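Non-heme chloroperoxidase CPO-A1 (Streptomyces aureofaciens, PDB 1A8Q) is a cofactor-free haloperoxidase of the alpha/beta hydrolase superfamily that can brominate and may act as a chlorinating enzyme in 7-chlorotetracycline biosynthesis. Local coordinates at residues 149-154 and 183-188. Residues are numbered along the deposited sequence; the frame is centred on the assembly and turned at random.
Sequences TERSQF and MAMAQT
S152 and M185 bring the two backbones nearest, 7.0 Å between their CA atoms, where a kink in helix 137-162 faces the type I turn A184-Q187, which follows on from helix 174-184. The turn is closed by Q187 N on A184 O. R151 reaches across: its chain runs extended from CG to NE and sets the guanidinium beside the turn. There NH1 lies 3.5 Å from M185 O, which sits at the guanidinium edge, near its plane, but without a hydrogen bond. A water does the bridging instead. It accepts from R151 NH1 at 2.8 Å, also at the guanidinium edge, and lies 2.8 Å from A184 O, with Q187 O as a weak, longer partner. The M185 side chain folds back at chi2 and chi3 (-63° and -68°), which carries SD to helix 137-162, 4.0 Å from both CB and OG of S152 and near R151 NH1 as well. S152 OG is hydrogen-bonded to W181 NE1; its approach to SD is simple van der Waals contact. Both helices follow strand 112-118 and precede strand 215-220, the place of the cap inserted into alpha/beta hydrolase folds, so the contact joins two parts of that cap. The Q187 side chain packs on W28, P29 and W155, about 11 Å from the side chain of the triad serine S94. At the kink, the E150 carboxylate takes the backbone N-H groups that lack a bond to the preceding turn: OE2 receives S152 N at 3.0 Å and OE1 receives Q153 N at 2.8 Å, both from above its plane.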
ATOM      1  N   THR A 149      -5.963 -13.669 -18.506  1.00 10.15           N
ATOM      2  CA  THR A 149      -5.784 -15.016 -19.045  1.00 11.32           C
ATOM      3  C   THR A 149      -6.285 -16.067 -18.066  1.00 10.60           C
ATOM      4  O   THR A 149      -7.128 -16.903 -18.433  1.00 11.63           O
ATOM      5  CB  THR A 149      -4.304 -15.269 -19.331  1.00 13.66           C
ATOM      6  OG1 THR A 149      -3.896 -14.351 -20.370  1.00 16.16           O
ATOM      7  CG2 THR A 149      -4.039 -16.693 -19.788  1.00 14.97           C
ATOM      8  N   GLU A 150      -5.805 -15.982 -16.842  1.00  8.52           N
ATOM      9  CA  GLU A 150      -6.301 -16.956 -15.809  1.00  6.72           C
ATOM     10  C   GLU A 150      -5.795 -16.360 -14.476  1.00  6.92           C
ATOM     11  O   GLU A 150      -4.650 -16.627 -14.096  1.00  9.57           O
ATOM     12  CB  GLU A 150      -5.763 -18.339 -16.072  1.00  8.06           C
ATOM     13  CG  GLU A 150      -6.695 -19.427 -15.461  1.00  8.50           C
ATOM     14  CD  GLU A 150      -6.684 -19.357 -13.927  1.00  9.12           C
ATOM     15  OE1 GLU A 150      -5.786 -19.956 -13.353  1.00  8.56           O
ATOM     16  OE2 GLU A 150      -7.553 -18.671 -13.364  1.00 10.94           O
ATOM     17  N   ARG A 151      -6.636 -15.572 -13.841  1.00  7.42           N
ATOM     18  CA  ARG A 151      -6.168 -14.872 -12.611  1.00  7.27           C
ATOM     19  C   ARG A 151      -5.696 -15.763 -11.487  1.00  8.31           C
ATOM     20  O   ARG A 151      -4.827 -15.330 -10.727  1.00  7.65           O
ATOM     21  CB  ARG A 151      -7.313 -13.938 -12.189  1.00  8.71           C
ATOM     22  CG  ARG A 151      -8.585 -14.579 -11.651  1.00 11.25           C
ATOM     23  CD  ARG A 151      -9.719 -13.594 -11.326  1.00 15.41           C
ATOM     24  NE  ARG A 151     -10.934 -14.343 -10.916  1.00 18.12           N
ATOM     25  CZ  ARG A 151     -11.394 -14.517  -9.683  1.00 22.62           C
ATOM     26  NH1 ARG A 151     -10.812 -13.953  -8.627  1.00 22.05           N
ATOM     27  NH2 ARG A 151     -12.490 -15.242  -9.399  1.00 21.96           N
ATOM     28  N   SER A 152      -6.351 -16.922 -11.298  1.00  8.16           N
ATOM     29  CA  SER A 152      -5.944 -17.766 -10.140  1.00  7.90           C
ATOM     30  C   SER A 152      -4.513 -18.232 -10.249  1.00  7.56           C
ATOM     31  O   SER A 152      -3.689 -18.036  -9.316  1.00  8.30           O
ATOM     32  CB  SER A 152      -6.921 -18.939 -10.039  1.00  7.47           C
ATOM     33  OG  SER A 152      -6.557 -19.745  -8.901  1.00  7.86           O
ATOM     34  N   GLN A 153      -4.120 -18.818 -11.392  1.00  6.59           N
ATOM     35  CA  GLN A 153      -2.748 -19.225 -11.618  1.00  7.90           C
ATOM     36  C   GLN A 153      -1.842 -17.977 -11.603  1.00  8.12           C
ATOM     37  O   GLN A 153      -0.728 -18.076 -11.119  1.00  8.85           O
ATOM     38  CB  GLN A 153      -2.553 -19.868 -13.020  1.00  9.57           C
ATOM     39  CG  GLN A 153      -1.170 -20.468 -13.217  1.00 12.27           C
ATOM     40  CD  GLN A 153      -0.813 -21.520 -12.191  1.00 14.10           C
ATOM     41  OE1 GLN A 153      -1.639 -22.376 -11.841  1.00 13.71           O
ATOM     42  NE2 GLN A 153       0.422 -21.521 -11.681  1.00 14.58           N
ATOM     43  N   PHE A 154      -2.357 -16.874 -12.140  1.00  7.92           N
ATOM     44  CA  PHE A 154      -1.515 -15.653 -12.190  1.00  9.65           C
ATOM     45  C   PHE A 154      -1.102 -15.200 -10.796  1.00  9.37           C
ATOM     46  O   PHE A 154       0.041 -14.727 -10.597  1.00 10.32           O
ATOM     47  CB  PHE A 154      -2.255 -14.528 -12.917  1.00  9.68           C
ATOM     48  CG  PHE A 154      -1.409 -13.255 -13.008  1.00 11.98           C
ATOM     49  CD1 PHE A 154      -0.294 -13.242 -13.800  1.00 13.87           C
ATOM     50  CD2 PHE A 154      -1.849 -12.131 -12.318  1.00 13.78           C
ATOM     51  CE1 PHE A 154       0.454 -12.040 -13.910  1.00 14.94           C
ATOM     52  CE2 PHE A 154      -1.109 -10.940 -12.436  1.00 14.97           C
ATOM     53  CZ  PHE A 154       0.005 -10.948 -13.237  1.00 13.96           C
ATOM     54  N   MET A 183      -5.947 -13.953  -0.473  1.00  6.25           N
ATOM     55  CA  MET A 183      -6.391 -12.583  -0.457  1.00  4.93           C
ATOM     56  C   MET A 183      -6.750 -12.106  -1.894  1.00  5.81           C
ATOM     57  O   MET A 183      -7.745 -11.381  -2.006  1.00  6.91           O
ATOM     58  CB  MET A 183      -5.279 -11.652   0.135  1.00  5.46           C
ATOM     59  CG  MET A 183      -5.191 -12.006   1.646  1.00  6.26           C
ATOM     60  SD  MET A 183      -3.996 -10.807   2.379  1.00  9.89           S
ATOM     61  CE  MET A 183      -2.502 -11.691   2.019  1.00 11.13           C
ATOM     62  N   ALA A 184      -5.940 -12.480  -2.847  1.00  5.22           N
ATOM     63  CA  ALA A 184      -6.175 -11.993  -4.238  1.00  6.67           C
ATOM     64  C   ALA A 184      -7.441 -12.558  -4.836  1.00  6.19           C
ATOM     65  O   ALA A 184      -8.098 -11.866  -5.638  1.00  6.91           O
ATOM     66  CB  ALA A 184      -4.955 -12.385  -5.053  1.00  7.10           C
ATOM     67  N   MET A 185      -7.921 -13.727  -4.362  1.00  6.72           N
ATOM     68  CA  MET A 185      -9.137 -14.313  -4.962  1.00  7.90           C
ATOM     69  C   MET A 185     -10.332 -13.499  -4.571  1.00  8.85           C
ATOM     70  O   MET A 185     -11.416 -13.629  -5.180  1.00 11.43           O
ATOM     71  CB  MET A 185      -9.274 -15.783  -4.511  1.00 10.50           C
ATOM     72  CG  MET A 185      -8.207 -16.658  -5.187  1.00 12.91           C
ATOM     73  SD  MET A 185      -8.388 -16.699  -7.001  1.00 16.00           S
ATOM     74  CE  MET A 185      -9.931 -17.629  -7.041  1.00 19.39           C
ATOM     75  N   ALA A 186     -10.272 -12.591  -3.585  1.00  6.58           N
ATOM     76  CA  ALA A 186     -11.399 -11.771  -3.212  1.00  6.89           C
ATOM     77  C   ALA A 186     -11.438 -10.471  -4.021  1.00  8.04           C
ATOM     78  O   ALA A 186     -12.414  -9.725  -3.832  1.00  9.94           O
ATOM     79  CB  ALA A 186     -11.334 -11.391  -1.724  1.00  8.46           C
ATOM     80  N   GLN A 187     -10.446 -10.247  -4.881  1.00  8.30           N
ATOM     81  CA  GLN A 187     -10.509  -8.980  -5.642  1.00  6.58           C
ATOM     82  C   GLN A 187     -11.349  -9.149  -6.931  1.00  8.43           C
ATOM     83  O   GLN A 187     -11.184 -10.182  -7.575  1.00  8.35           O
ATOM     84  CB  GLN A 187      -9.082  -8.655  -6.028  1.00  6.82           C
ATOM     85  CG  GLN A 187      -8.920  -7.333  -6.809  1.00  8.33           C
ATOM     86  CD  GLN A 187      -7.537  -7.187  -7.398  1.00  7.99           C
ATOM     87  OE1 GLN A 187      -6.815  -6.150  -7.180  1.00 11.30           O
ATOM     88  NE2 GLN A 187      -7.107  -8.127  -8.186  1.00  8.28           N
ATOM     89  N   THR A 188     -12.078  -8.103  -7.301  1.00  7.35           N
ATOM     90  CA  THR A 188     -12.813  -8.244  -8.580  1.00  7.94           C
ATOM     91  C   THR A 188     -11.821  -8.327  -9.712  1.00  9.15           C
ATOM     92  O   THR A 188     -10.704  -7.774  -9.711  1.00  8.87           O
ATOM     93  CB  THR A 188     -13.745  -7.060  -8.848  1.00  8.80           C
ATOM     94  OG1 THR A 188     -12.913  -5.885  -8.935  1.00  9.70           O
ATOM     95  CG2 THR A 188     -14.758  -6.899  -7.729  1.00  8.15           C
TER
HETATM   96  O   HOH W   1      -8.607 -12.332  -8.314  1.00 14.87           O